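PDB 4QMK: type III secretion system effector protein ExoU from Pseudomonas fluorescens, which is a type III effector toxin of the patatin-like phospholipase family that probably cleaves phospholipids and is brought to the plasma membrane by binding phosphatidylinositol 4,5-bisphosphate. Local coordinates for residues K154-S158 with S633-T639; G253-L257 with Y582-P588; L507-D511 with S554-T558. All blocks are in the same frame, centred on the assembly; numbering follows the deposited sequence.

Contact 1 (K154-S158 with S633-T639)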
ATOM      1  N   LYS A 154      -7.424  12.802 -17.379  1.00 51.71           N
ATOM      2  CA  LYS A 154      -8.714  13.173 -16.852  1.00 54.80           C
ATOM      3  C   LYS A 154      -8.912  12.677 -15.416  1.00 54.60           C
ATOM      4  O   LYS A 154      -9.180  13.458 -14.490  1.00 51.92           O
ATOM      5  CB  LYS A 154      -9.811  12.633 -17.752  1.00 54.01           C
ATOM      6  CG  LYS A 154     -10.037  13.509 -18.939  1.00 59.44           C
ATOM      7  CD  LYS A 154     -10.628  12.751 -20.112  1.00 66.07           C
ATOM      8  CE  LYS A 154     -10.917  13.723 -21.251  1.00 69.30           C
ATOM      9  NZ  LYS A 154     -11.119  13.008 -22.535  1.00 76.30           N
ATOM     10  N   LEU A 155      -8.726  11.381 -15.235  1.00 53.33           N
ATOM     11  CA  LEU A 155      -9.014  10.770 -13.968  1.00 51.32           C
ATOM     12  C   LEU A 155      -8.300  11.464 -12.832  1.00 52.66           C
ATOM     13  O   LEU A 155      -8.944  12.007 -11.922  1.00 50.17           O
ATOM     14  CB  LEU A 155      -8.664   9.305 -14.013  1.00 54.82           C
ATOM     15  CG  LEU A 155      -9.631   8.420 -14.810  1.00 54.30           C
ATOM     16  CD1 LEU A 155      -8.973   7.077 -15.059  1.00 55.49           C
ATOM     17  CD2 LEU A 155     -10.952   8.212 -14.099  1.00 56.71           C
ATOM     18  N   VAL A 156      -6.985  11.577 -12.947  1.00 53.02           N
ATOM     19  CA  VAL A 156      -6.193  12.110 -11.823  1.00 52.15           C
ATOM     20  C   VAL A 156      -6.435  13.575 -11.474  1.00 49.71           C
ATOM     21  O   VAL A 156      -6.360  13.951 -10.280  1.00 45.81           O
ATOM     22  CB  VAL A 156      -4.692  11.919 -12.049  1.00 53.47           C
ATOM     23  CG1 VAL A 156      -3.870  12.482 -10.905  1.00 50.06           C
ATOM     24  CG2 VAL A 156      -4.413  10.443 -12.149  1.00 62.73           C
ATOM     25  N   ARG A 157      -6.743  14.387 -12.489  1.00 46.09           N
ATOM     26  CA  ARG A 157      -6.924  15.818 -12.271  1.00 47.49           C
ATOM     27  C   ARG A 157      -8.320  16.112 -11.728  1.00 43.62           C
ATOM     28  O   ARG A 157      -8.519  17.140 -11.137  1.00 43.33           O
ATOM     29  CB  ARG A 157      -6.598  16.641 -13.561  1.00 51.13           C
ATOM     30  CG  ARG A 157      -5.087  16.711 -13.836  1.00 53.23           C
ATOM     31  CD  ARG A 157      -4.649  17.757 -14.851  1.00 56.25           C
ATOM     32  NE  ARG A 157      -4.921  17.340 -16.219  1.00 68.15           N
ATOM     33  CZ  ARG A 157      -4.071  16.672 -17.013  1.00 73.43           C
ATOM     34  NH1 ARG A 157      -2.851  16.336 -16.606  1.00 69.64           N
ATOM     35  NH2 ARG A 157      -4.445  16.336 -18.246  1.00 74.15           N
ATOM     36  N   SER A 158      -9.252  15.172 -11.899  1.00 43.05           N
ATOM     37  CA  SER A 158     -10.665  15.368 -11.559  1.00 41.49           C
ATOM     38  C   SER A 158     -11.115  14.813 -10.211  1.00 39.37           C
ATOM     39  O   SER A 158     -12.288  14.862  -9.909  1.00 39.25           O
ATOM     40  CB  SER A 158     -11.512  14.630 -12.592  1.00 42.56           C
ATOM     41  OG  SER A 158     -11.408  13.222 -12.398  1.00 40.66           O
ATOM     42  N   SER A 633     -14.610  17.852 -25.368  1.00 64.94           N
ATOM     43  CA  SER A 633     -13.503  17.343 -24.531  1.00 69.69           C
ATOM     44  C   SER A 633     -14.011  16.531 -23.355  1.00 73.30           C
ATOM     45  O   SER A 633     -13.595  16.738 -22.232  1.00 68.51           O
ATOM     46  CB  SER A 633     -12.551  18.446 -24.057  1.00 67.96           C
ATOM     47  OG  SER A 633     -11.657  18.808 -25.100  1.00 70.30           O
ATOM     48  N   LYS A 634     -14.922  15.606 -23.658  1.00 93.45           N
ATOM     49  CA  LYS A 634     -15.437  14.606 -22.722  1.00100.60           C
ATOM     50  C   LYS A 634     -15.760  15.227 -21.374  1.00 87.75           C
ATOM     51  O   LYS A 634     -16.263  16.349 -21.335  1.00 76.60           O
ATOM     52  CB  LYS A 634     -14.405  13.457 -22.596  1.00109.44           C
ATOM     53  CG  LYS A 634     -13.848  12.921 -23.921  1.00112.26           C
ATOM     54  CD  LYS A 634     -14.899  12.315 -24.833  1.00114.17           C
ATOM     55  CE  LYS A 634     -14.272  11.893 -26.153  1.00111.61           C
ATOM     56  NZ  LYS A 634     -15.289  11.419 -27.122  1.00113.17           N
ATOM     57  N   PRO A 635     -15.588  14.450 -20.287  1.00 87.17           N
ATOM     58  CA  PRO A 635     -15.603  14.999 -18.932  1.00 84.93           C
ATOM     59  C   PRO A 635     -14.219  15.505 -18.493  1.00 79.15           C
ATOM     60  O   PRO A 635     -13.190  14.973 -18.927  1.00 66.64           O
ATOM     61  CB  PRO A 635     -15.987  13.791 -18.061  1.00 92.33           C
ATOM     62  CG  PRO A 635     -16.672  12.853 -18.990  1.00 98.61           C
ATOM     63  CD  PRO A 635     -15.956  13.020 -20.284  1.00 91.48           C
ATOM     64  N   PHE A 636     -14.220  16.527 -17.638  1.00 79.20           N
ATOM     65  CA  PHE A 636     -13.006  17.077 -17.022  1.00 78.85           C
ATOM     66  C   PHE A 636     -12.077  17.889 -17.942  1.00 81.17           C
ATOM     67  O   PHE A 636     -10.880  17.577 -18.068  1.00 80.66           O
ATOM     68  CB  PHE A 636     -12.229  15.961 -16.290  1.00 81.34           C
ATOM     69  CG  PHE A 636     -13.102  15.092 -15.426  1.00 71.39           C
ATOM     70  CD1 PHE A 636     -13.864  15.656 -14.399  1.00 71.07           C
ATOM     71  CD2 PHE A 636     -13.176  13.720 -15.641  1.00 68.66           C
ATOM     72  CE1 PHE A 636     -14.677  14.856 -13.599  1.00 74.23           C
ATOM     73  CE2 PHE A 636     -13.988  12.914 -14.849  1.00 70.45           C
ATOM     74  CZ  PHE A 636     -14.735  13.480 -13.822  1.00 73.21           C
ATOM     75  N   SER A 637     -12.636  18.947 -18.548  1.00 88.00           N
ATOM     76  CA  SER A 637     -11.873  19.905 -19.374  1.00 82.61           C
ATOM     77  C   SER A 637     -10.990  20.802 -18.471  1.00 73.46           C
ATOM     78  O   SER A 637      -9.805  20.531 -18.359  1.00 88.47           O
ATOM     79  CB  SER A 637     -12.815  20.731 -20.259  1.00 89.57           C
ATOM     80  OG  SER A 637     -13.410  19.934 -21.276  1.00 98.04           O
ATOM     81  N   SER A 638     -11.560  21.841 -17.835  1.00 67.81           N
ATOM     82  CA  SER A 638     -10.839  22.686 -16.836  1.00 65.01           C
ATOM     83  C   SER A 638     -10.869  22.141 -15.412  1.00 61.73           C
ATOM     84  O   SER A 638     -11.589  22.662 -14.504  1.00 67.47           O
ATOM     85  CB  SER A 638     -11.366  24.140 -16.722  1.00 72.01           C
ATOM     86  OG  SER A 638     -11.187  24.701 -15.366  1.00 60.80           O
ATOM     87  N   THR A 639     -10.025  21.169 -15.167  1.00 44.41           N
ATOM     88  CA  THR A 639      -9.874  20.773 -13.801  1.00 41.97           C
ATOM     89  C   THR A 639      -9.293  21.911 -12.898  1.00 33.95           C
ATOM     90  O   THR A 639      -9.355  21.766 -11.720  1.00 34.09           O
ATOM     91  CB  THR A 639      -9.040  19.472 -13.666  1.00 41.18           C
ATOM     92  OG1 THR A 639      -7.679  19.706 -14.069  1.00 38.53           O
ATOM     93  CG2 THR A 639      -9.662  18.301 -14.491  1.00 41.13           C
TER

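Contact 2 (G253-L257 with Y582-P588)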
ATOM      1  N   GLY A 253      -3.516  16.583 -23.159  1.00 45.64           N
ATOM      2  CA  GLY A 253      -3.100  17.926 -23.557  1.00 45.08           C
ATOM      3  C   GLY A 253      -2.324  18.749 -22.537  1.00 46.53           C
ATOM      4  O   GLY A 253      -1.925  19.879 -22.839  1.00 45.17           O
ATOM      5  N   ARG A 254      -2.064  18.186 -21.347  1.00 45.35           N
ATOM      6  CA  ARG A 254      -1.339  18.900 -20.292  1.00 42.67           C
ATOM      7  C   ARG A 254      -0.129  18.062 -19.820  1.00 37.42           C
ATOM      8  O   ARG A 254      -0.257  16.877 -19.600  1.00 34.94           O
ATOM      9  CB  ARG A 254      -2.286  19.162 -19.117  1.00 45.51           C
ATOM     10  CG  ARG A 254      -3.442  20.044 -19.493  1.00 57.80           C
ATOM     11  CD  ARG A 254      -4.739  19.795 -18.719  1.00 68.91           C
ATOM     12  NE  ARG A 254      -4.784  20.418 -17.396  1.00 85.82           N
ATOM     13  CZ  ARG A 254      -5.338  21.602 -17.137  1.00 94.86           C
ATOM     14  NH1 ARG A 254      -5.905  22.328 -18.106  1.00 97.57           N
ATOM     15  NH2 ARG A 254      -5.328  22.060 -15.895  1.00 97.93           N
ATOM     16  N   PRO A 255       1.020  18.700 -19.619  1.00 32.64           N
ATOM     17  CA  PRO A 255       2.123  18.007 -19.013  1.00 31.36           C
ATOM     18  C   PRO A 255       1.900  17.722 -17.538  1.00 30.69           C
ATOM     19  O   PRO A 255       1.310  18.564 -16.824  1.00 30.58           O
ATOM     20  CB  PRO A 255       3.292  18.992 -19.166  1.00 31.54           C
ATOM     21  CG  PRO A 255       2.640  20.331 -19.200  1.00 33.16           C
ATOM     22  CD  PRO A 255       1.321  20.116 -19.884  1.00 33.72           C
ATOM     23  N   GLN A 256       2.383  16.551 -17.104  1.00 28.42           N
ATOM     24  CA  GLN A 256       2.362  16.126 -15.692  1.00 29.36           C
ATOM     25  C   GLN A 256       3.712  15.652 -15.251  1.00 25.79           C
ATOM     26  O   GLN A 256       4.302  14.858 -15.921  1.00 23.60           O
ATOM     27  CB  GLN A 256       1.414  14.950 -15.444  1.00 30.64           C
ATOM     28  CG  GLN A 256      -0.038  15.271 -15.605  1.00 36.11           C
ATOM     29  CD  GLN A 256      -0.739  15.794 -14.359  1.00 37.17           C
ATOM     30  OE1 GLN A 256      -1.938  15.797 -14.339  1.00 40.51           O
ATOM     31  NE2 GLN A 256      -0.005  16.169 -13.313  1.00 40.42           N
ATOM     32  N   LEU A 257       4.174  16.145 -14.115  1.00 26.28           N
ATOM     33  CA  LEU A 257       5.370  15.637 -13.509  1.00 28.33           C
ATOM     34  C   LEU A 257       5.039  14.320 -12.843  1.00 26.74           C
ATOM     35  O   LEU A 257       4.172  14.254 -11.967  1.00 25.57           O
ATOM     36  CB  LEU A 257       5.886  16.487 -12.374  1.00 32.52           C
ATOM     37  CG  LEU A 257       6.899  17.609 -12.433  1.00 37.40           C
ATOM     38  CD1 LEU A 257       7.964  17.250 -13.450  1.00 40.71           C
ATOM     39  CD2 LEU A 257       6.321  18.969 -12.696  1.00 40.96           C
ATOM     40  N   TYR A 582       1.415  23.553 -12.294  1.00 25.78           N
ATOM     41  CA  TYR A 582       2.319  23.117 -13.325  1.00 27.72           C
ATOM     42  C   TYR A 582       1.596  22.705 -14.647  1.00 24.55           C
ATOM     43  O   TYR A 582       1.840  23.284 -15.662  1.00 22.37           O
ATOM     44  CB  TYR A 582       3.217  22.015 -12.808  1.00 33.71           C
ATOM     45  CG  TYR A 582       4.138  21.458 -13.882  1.00 42.46           C
ATOM     46  CD1 TYR A 582       5.266  22.171 -14.304  1.00 50.89           C
ATOM     47  CD2 TYR A 582       3.839  20.281 -14.544  1.00 46.94           C
ATOM     48  CE1 TYR A 582       6.085  21.695 -15.335  1.00 54.98           C
ATOM     49  CE2 TYR A 582       4.652  19.805 -15.576  1.00 50.39           C
ATOM     50  CZ  TYR A 582       5.780  20.513 -15.948  1.00 50.73           C
ATOM     51  OH  TYR A 582       6.603  20.051 -16.927  1.00 55.30           O
ATOM     52  N   PRO A 583       0.679  21.760 -14.599  1.00 23.48           N
ATOM     53  CA  PRO A 583      -0.050  21.377 -15.795  1.00 25.82           C
ATOM     54  C   PRO A 583      -0.829  22.466 -16.498  1.00 26.98           C
ATOM     55  O   PRO A 583      -0.896  22.394 -17.735  1.00 27.42           O
ATOM     56  CB  PRO A 583      -1.019  20.333 -15.317  1.00 24.33           C
ATOM     57  CG  PRO A 583      -0.389  19.793 -14.123  1.00 25.10           C
ATOM     58  CD  PRO A 583       0.333  20.910 -13.475  1.00 25.39           C
ATOM     59  N   SER A 584      -1.430  23.422 -15.762  1.00 26.43           N
ATOM     60  CA  SER A 584      -2.184  24.510 -16.400  1.00 27.31           C
ATOM     61  C   SER A 584      -1.227  25.499 -17.011  1.00 28.61           C
ATOM     62  O   SER A 584      -1.419  25.983 -18.122  1.00 29.90           O
ATOM     63  CB  SER A 584      -2.967  25.335 -15.384  1.00 32.88           C
ATOM     64  OG  SER A 584      -4.321  24.958 -15.226  1.00 40.97           O
ATOM     65  N   LEU A 585      -0.198  25.825 -16.243  1.00 28.19           N
ATOM     66  CA  LEU A 585       0.740  26.863 -16.628  1.00 28.43           C
ATOM     67  C   LEU A 585       1.468  26.498 -17.876  1.00 28.94           C
ATOM     68  O   LEU A 585       1.636  27.331 -18.725  1.00 30.64           O
ATOM     69  CB  LEU A 585       1.697  27.118 -15.460  1.00 29.25           C
ATOM     70  CG  LEU A 585       2.753  28.222 -15.579  1.00 31.46           C
ATOM     71  CD1 LEU A 585       2.137  29.538 -15.942  1.00 31.19           C
ATOM     72  CD2 LEU A 585       3.516  28.361 -14.261  1.00 32.40           C
ATOM     73  N   TYR A 586       1.857  25.230 -18.010  1.00 29.94           N
ATOM     74  CA  TYR A 586       2.570  24.775 -19.199  1.00 34.24           C
ATOM     75  C   TYR A 586       1.684  24.115 -20.236  1.00 34.14           C
ATOM     76  O   TYR A 586       2.151  23.430 -21.100  1.00 36.58           O
ATOM     77  CB  TYR A 586       3.691  23.839 -18.787  1.00 35.99           C
ATOM     78  CG  TYR A 586       4.703  24.623 -18.033  1.00 38.26           C
ATOM     79  CD1 TYR A 586       5.586  25.468 -18.674  1.00 40.41           C
ATOM     80  CD2 TYR A 586       4.714  24.600 -16.678  1.00 43.72           C
ATOM     81  CE1 TYR A 586       6.498  26.227 -17.961  1.00 41.59           C
ATOM     82  CE2 TYR A 586       5.621  25.348 -15.955  1.00 47.58           C
ATOM     83  CZ  TYR A 586       6.515  26.147 -16.612  1.00 43.77           C
ATOM     84  OH  TYR A 586       7.400  26.885 -15.864  1.00 60.53           O
ATOM     85  N   ARG A 587       0.395  24.320 -20.126  1.00 35.63           N
ATOM     86  CA  ARG A 587      -0.532  23.798 -21.091  1.00 39.60           C
ATOM     87  C   ARG A 587      -0.323  24.622 -22.395  1.00 42.02           C
ATOM     88  O   ARG A 587      -0.452  25.863 -22.362  1.00 39.80           O
ATOM     89  CB  ARG A 587      -1.960  24.028 -20.577  1.00 38.75           C
ATOM     90  CG  ARG A 587      -3.022  23.137 -21.193  1.00 44.50           C
ATOM     91  CD  ARG A 587      -4.385  23.822 -21.300  1.00 43.66           C
ATOM     92  NE  ARG A 587      -4.485  24.339 -22.648  1.00 54.12           N
ATOM     93  CZ  ARG A 587      -5.212  25.375 -23.031  1.00 58.02           C
ATOM     94  NH1 ARG A 587      -5.906  26.104 -22.148  1.00 56.45           N
ATOM     95  NH2 ARG A 587      -5.208  25.699 -24.321  1.00 61.06           N
ATOM     96  N   PRO A 588       0.022  23.958 -23.515  1.00 38.53           N
ATOM     97  CA  PRO A 588       0.105  24.621 -24.844  1.00 39.88           C
ATOM     98  C   PRO A 588      -1.160  25.409 -25.183  1.00 36.61           C
ATOM     99  O   PRO A 588      -2.261  24.856 -25.129  1.00 34.32           O
ATOM    100  CB  PRO A 588       0.236  23.446 -25.815  1.00 39.30           C
ATOM    101  CG  PRO A 588       0.865  22.374 -25.019  1.00 39.85           C
ATOM    102  CD  PRO A 588       0.442  22.554 -23.581  1.00 39.68           C
TER

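Contact 3 (L507-D511 with S554-T558)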
ATOM      1  N   LEU A 507       9.922  19.585  29.492  1.00 27.55           N
ATOM      2  CA  LEU A 507       9.492  20.812  28.782  1.00 30.13           C
ATOM      3  C   LEU A 507       9.734  22.067  29.623  1.00 30.60           C
ATOM      4  O   LEU A 507      10.120  23.141  29.090  1.00 32.99           O
ATOM      5  CB  LEU A 507       8.012  20.744  28.280  1.00 31.79           C
ATOM      6  CG  LEU A 507       7.753  19.678  27.197  1.00 32.22           C
ATOM      7  CD1 LEU A 507       6.289  19.251  27.156  1.00 32.16           C
ATOM      8  CD2 LEU A 507       8.259  20.161  25.841  1.00 30.27           C
ATOM      9  N   ARG A 508       9.504  21.951  30.913  1.00 30.52           N
ATOM     10  CA  ARG A 508       9.756  23.062  31.793  1.00 32.63           C
ATOM     11  C   ARG A 508      11.219  23.418  31.687  1.00 30.86           C
ATOM     12  O   ARG A 508      11.556  24.596  31.608  1.00 29.34           O
ATOM     13  CB  ARG A 508       9.398  22.739  33.245  1.00 37.17           C
ATOM     14  CG  ARG A 508       7.907  22.758  33.556  1.00 42.44           C
ATOM     15  CD  ARG A 508       7.657  22.775  35.078  1.00 49.70           C
ATOM     16  NE  ARG A 508       8.285  21.611  35.741  1.00 55.16           N
ATOM     17  CZ  ARG A 508       7.703  20.419  35.886  1.00 56.02           C
ATOM     18  NH1 ARG A 508       6.474  20.195  35.416  1.00 58.12           N
ATOM     19  NH2 ARG A 508       8.351  19.442  36.487  1.00 56.24           N
ATOM     20  N   ASN A 509      12.093  22.407  31.689  1.00 29.12           N
ATOM     21  CA  ASN A 509      13.489  22.681  31.667  1.00 28.63           C
ATOM     22  C   ASN A 509      13.882  23.352  30.408  1.00 28.43           C
ATOM     23  O   ASN A 509      14.470  24.441  30.450  1.00 27.19           O
ATOM     24  CB  ASN A 509      14.274  21.421  31.967  1.00 32.03           C
ATOM     25  CG  ASN A 509      14.209  21.027  33.457  1.00 34.62           C
ATOM     26  OD1 ASN A 509      13.839  21.819  34.325  1.00 39.62           O
ATOM     27  ND2 ASN A 509      14.562  19.817  33.741  1.00 36.54           N
ATOM     28  N   LEU A 510      13.483  22.773  29.257  1.00 29.99           N
ATOM     29  CA  LEU A 510      13.681  23.428  27.947  1.00 28.25           C
ATOM     30  C   LEU A 510      13.206  24.866  27.913  1.00 30.77           C
ATOM     31  O   LEU A 510      13.912  25.726  27.438  1.00 32.77           O
ATOM     32  CB  LEU A 510      12.911  22.694  26.839  1.00 31.43           C
ATOM     33  CG  LEU A 510      13.631  21.634  26.021  1.00 29.58           C
ATOM     34  CD1 LEU A 510      12.659  21.050  25.048  1.00 32.10           C
ATOM     35  CD2 LEU A 510      14.813  22.232  25.283  1.00 28.01           C
ATOM     36  N   ASP A 511      11.993  25.157  28.388  1.00 31.90           N
ATOM     37  CA  ASP A 511      11.567  26.570  28.434  1.00 34.03           C
ATOM     38  C   ASP A 511      12.514  27.457  29.245  1.00 36.20           C
ATOM     39  O   ASP A 511      12.737  28.601  28.884  1.00 39.75           O
ATOM     40  CB  ASP A 511      10.180  26.708  29.056  1.00 37.41           C
ATOM     41  CG  ASP A 511       9.063  26.314  28.111  1.00 42.42           C
ATOM     42  OD1 ASP A 511       9.297  25.604  27.045  1.00 34.61           O
ATOM     43  OD2 ASP A 511       7.911  26.736  28.468  1.00 48.32           O
ATOM     44  N   SER A 554       3.671  24.758  27.407  1.00 48.01           N
ATOM     45  CA  SER A 554       5.118  24.863  27.315  1.00 40.11           C
ATOM     46  C   SER A 554       5.337  25.893  26.192  1.00 42.27           C
ATOM     47  O   SER A 554       4.731  25.784  25.106  1.00 48.87           O
ATOM     48  CB  SER A 554       5.759  23.536  26.872  1.00 34.58           C
ATOM     49  OG  SER A 554       7.112  23.747  26.522  1.00 30.51           O
ATOM     50  N   LYS A 555       6.181  26.880  26.403  1.00 40.01           N
ATOM     51  CA  LYS A 555       6.397  27.870  25.374  1.00 39.87           C
ATOM     52  C   LYS A 555       7.156  27.337  24.195  1.00 36.32           C
ATOM     53  O   LYS A 555       6.937  27.774  23.047  1.00 40.40           O
ATOM     54  CB  LYS A 555       7.069  29.097  25.932  1.00 43.97           C
ATOM     55  CG  LYS A 555       6.155  29.800  26.881  1.00 53.54           C
ATOM     56  CD  LYS A 555       6.509  31.254  27.064  1.00 62.21           C
ATOM     57  CE  LYS A 555       5.341  31.945  27.754  1.00 68.08           C
ATOM     58  NZ  LYS A 555       5.727  33.325  28.144  1.00 80.10           N
ATOM     59  N   VAL A 556       8.029  26.384  24.435  1.00 33.50           N
ATOM     60  CA  VAL A 556       8.783  25.798  23.334  1.00 30.37           C
ATOM     61  C   VAL A 556       7.874  24.920  22.503  1.00 30.98           C
ATOM     62  O   VAL A 556       8.010  24.869  21.285  1.00 33.58           O
ATOM     63  CB  VAL A 556       9.966  24.981  23.829  1.00 26.95           C
ATOM     64  CG1 VAL A 556      10.558  24.164  22.708  1.00 26.85           C
ATOM     65  CG2 VAL A 556      11.012  25.905  24.380  1.00 27.45           C
ATOM     66  N   LEU A 557       6.939  24.230  23.151  1.00 31.31           N
ATOM     67  CA  LEU A 557       6.062  23.342  22.435  1.00 30.64           C
ATOM     68  C   LEU A 557       5.100  24.111  21.553  1.00 31.88           C
ATOM     69  O   LEU A 557       4.946  23.804  20.391  1.00 33.85           O
ATOM     70  CB  LEU A 557       5.309  22.450  23.383  1.00 30.87           C
ATOM     71  CG  LEU A 557       4.422  21.390  22.704  1.00 31.42           C
ATOM     72  CD1 LEU A 557       5.209  20.534  21.733  1.00 31.66           C
ATOM     73  CD2 LEU A 557       3.740  20.536  23.749  1.00 32.45           C
ATOM     74  N   THR A 558       4.452  25.113  22.111  1.00 34.55           N
ATOM     75  CA  THR A 558       3.543  25.943  21.347  1.00 34.54           C
ATOM     76  C   THR A 558       4.248  26.451  20.098  1.00 34.31           C
ATOM     77  O   THR A 558       3.658  26.545  19.024  1.00 36.60           O
ATOM     78  CB  THR A 558       3.142  27.169  22.189  1.00 36.16           C
ATOM     79  OG1 THR A 558       2.552  26.700  23.393  1.00 42.49           O
ATOM     80  CG2 THR A 558       2.180  28.074  21.476  1.00 36.46           C
TER

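Contact 1 (K154-S158 with S633-T639)
Lys154 runs its extended side chain alongside the backbone of the loop 633-639. Its CG lies 3.5 Å from Pro635 O, and CD and CE follow the same carbonyl. The tail then crosses Lys634 obliquely near CB and CG. The two ammonium groups stay apart, with Lys154 NZ 6.4 Å from Lys634 NZ. Lys154 CB meets the edge of the Phe636 ring, 4.1 Å from Phe636 CD2. The loop joins helices 611-624 and 639-646 and is part of the ExoU C-terminal family region. Lys154 to Arg157 lie on helix 140-157, in the patatin-like phospholipase region. The contact thus joins the two family regions of the chain. Arg157 gives its aliphatic part to Thr639, and the two side chains meet at about a right angle. Arg157 CB lies 3.3 Å from Thr639 OG1. The Arg157 chain bends at chi3 (-77°), and its guanidinium is bonded to Gln256 OE1 and Phe251 O. Thr639 OG1 itself bonds to Gln643 OE1. A chi1 of 72° turns Ser158 OG back to the helix, 2.8 Å from Leu155 O and 3.1 Å from Lys154 O. Trp144 of the second subunit also hydrogen-bonds Ser158 OG. Pro635 CB lies over one face of the Phe636 ring, toward its rim, and Glu147 of the second subunit packs on both residues.

Contact 2 (G253-L257 with Y582-P588)
Ser584 OG has three polar partners. Arg254 NH2 reaches it at 3.1 Å, but the bond is weak, with an N-H...O angle of only 121°. Thr640 OG1 and Tyr625 OH also hydrogen-bond to this hydroxyl, and Thr640 OG1 is a second partner of Arg254 NH2. One face of the Arg254 guanidinium lies over Pro583 O and Ser584 CA. Arg254 is poorly ordered, so its details are less certain. Its CG packs 3.6 Å from Arg587 CG. Pro255 O receives a CA-H...O contact from Pro583 CA at 3.3 Å. The Pro255 ring meets Tyr586 at about a right angle, with Pro255 CG 3.7 Å from Tyr586 CB. Tyr582 has CG anti to the backbone N (chi1 177°), which brings its ring to the strand. Leu257 CD2 sits over the ring centre, a CH-pi contact of 3.3 Å to the Tyr582 centroid. Gln256 NE2 touches Pro583 CG at 3.7 Å, and the amide oxygen has its partner in Arg157. The result is an edge strand of the mixed patatin-like sheet, antiparallel to strand 242-251, covered by the C-terminal end of helix 555-585.

Contact 3 (L507-D511 with S554-T558)
Asp511 spreads its carboxylate across the start of helix 555-585. Asp511 OD2 takes the N-H of Lys555 at 2.7 Å, on its syn side and nearly straight (160°). Asp511 OD1 takes two donors from opposite faces of the carboxylate plane. One is the hydroxyl Ser554 OG at 2.9 Å, and the other is Val556 N at 3.0 Å, which comes from above the plane. Three bonds therefore fix the rotation of the group. The negative charge faces the N-terminal end of a helix dipole and would probably be stabilised by it. With OG anti to its own backbone N (chi1 168°), the Ser554 hydroxyl points to Asp511 OD1. It also accepts a weak capping bond from Leu557 N. Ser554 O is gripped as well, by Thr558 N and by Thr558 OG1 at 2.9 Å. Leu507 CB rests 3.6 Å from Ser554 OG. Farther out the contacts are apolar, with Leu507 CD1 4.4 Å from Leu557 CD2. Leu510 approaches Val556 and also packs on helices 464-491 and 517-526. Ser554 N-caps helix 555-585, and Asp511 of helix 501-513 binds N-H groups of its first turn, joining two helices of the helical C-terminal part.

From the N terminus, the chain first meets contact 1 at 154-158, then contact 2 at 253-257 and contact 3 at 507-511. The partners return in reverse order, 554-558, 582-588 and 633-639. The three loops are therefore fully nested, with contact 3 innermost and none crossing. Contacts 1 and 2 tie the patatin-like part to the C-terminal part. Their centres are 13 Å apart, and they touch through Arg157 and Gln256, probably by a hydrogen bond. Contact 3 lies far off, its nearest atoms about 32 Å from those of contact 2. Helix 555-585 spans that gap, with contact 3 at its start and contact 2 at its end.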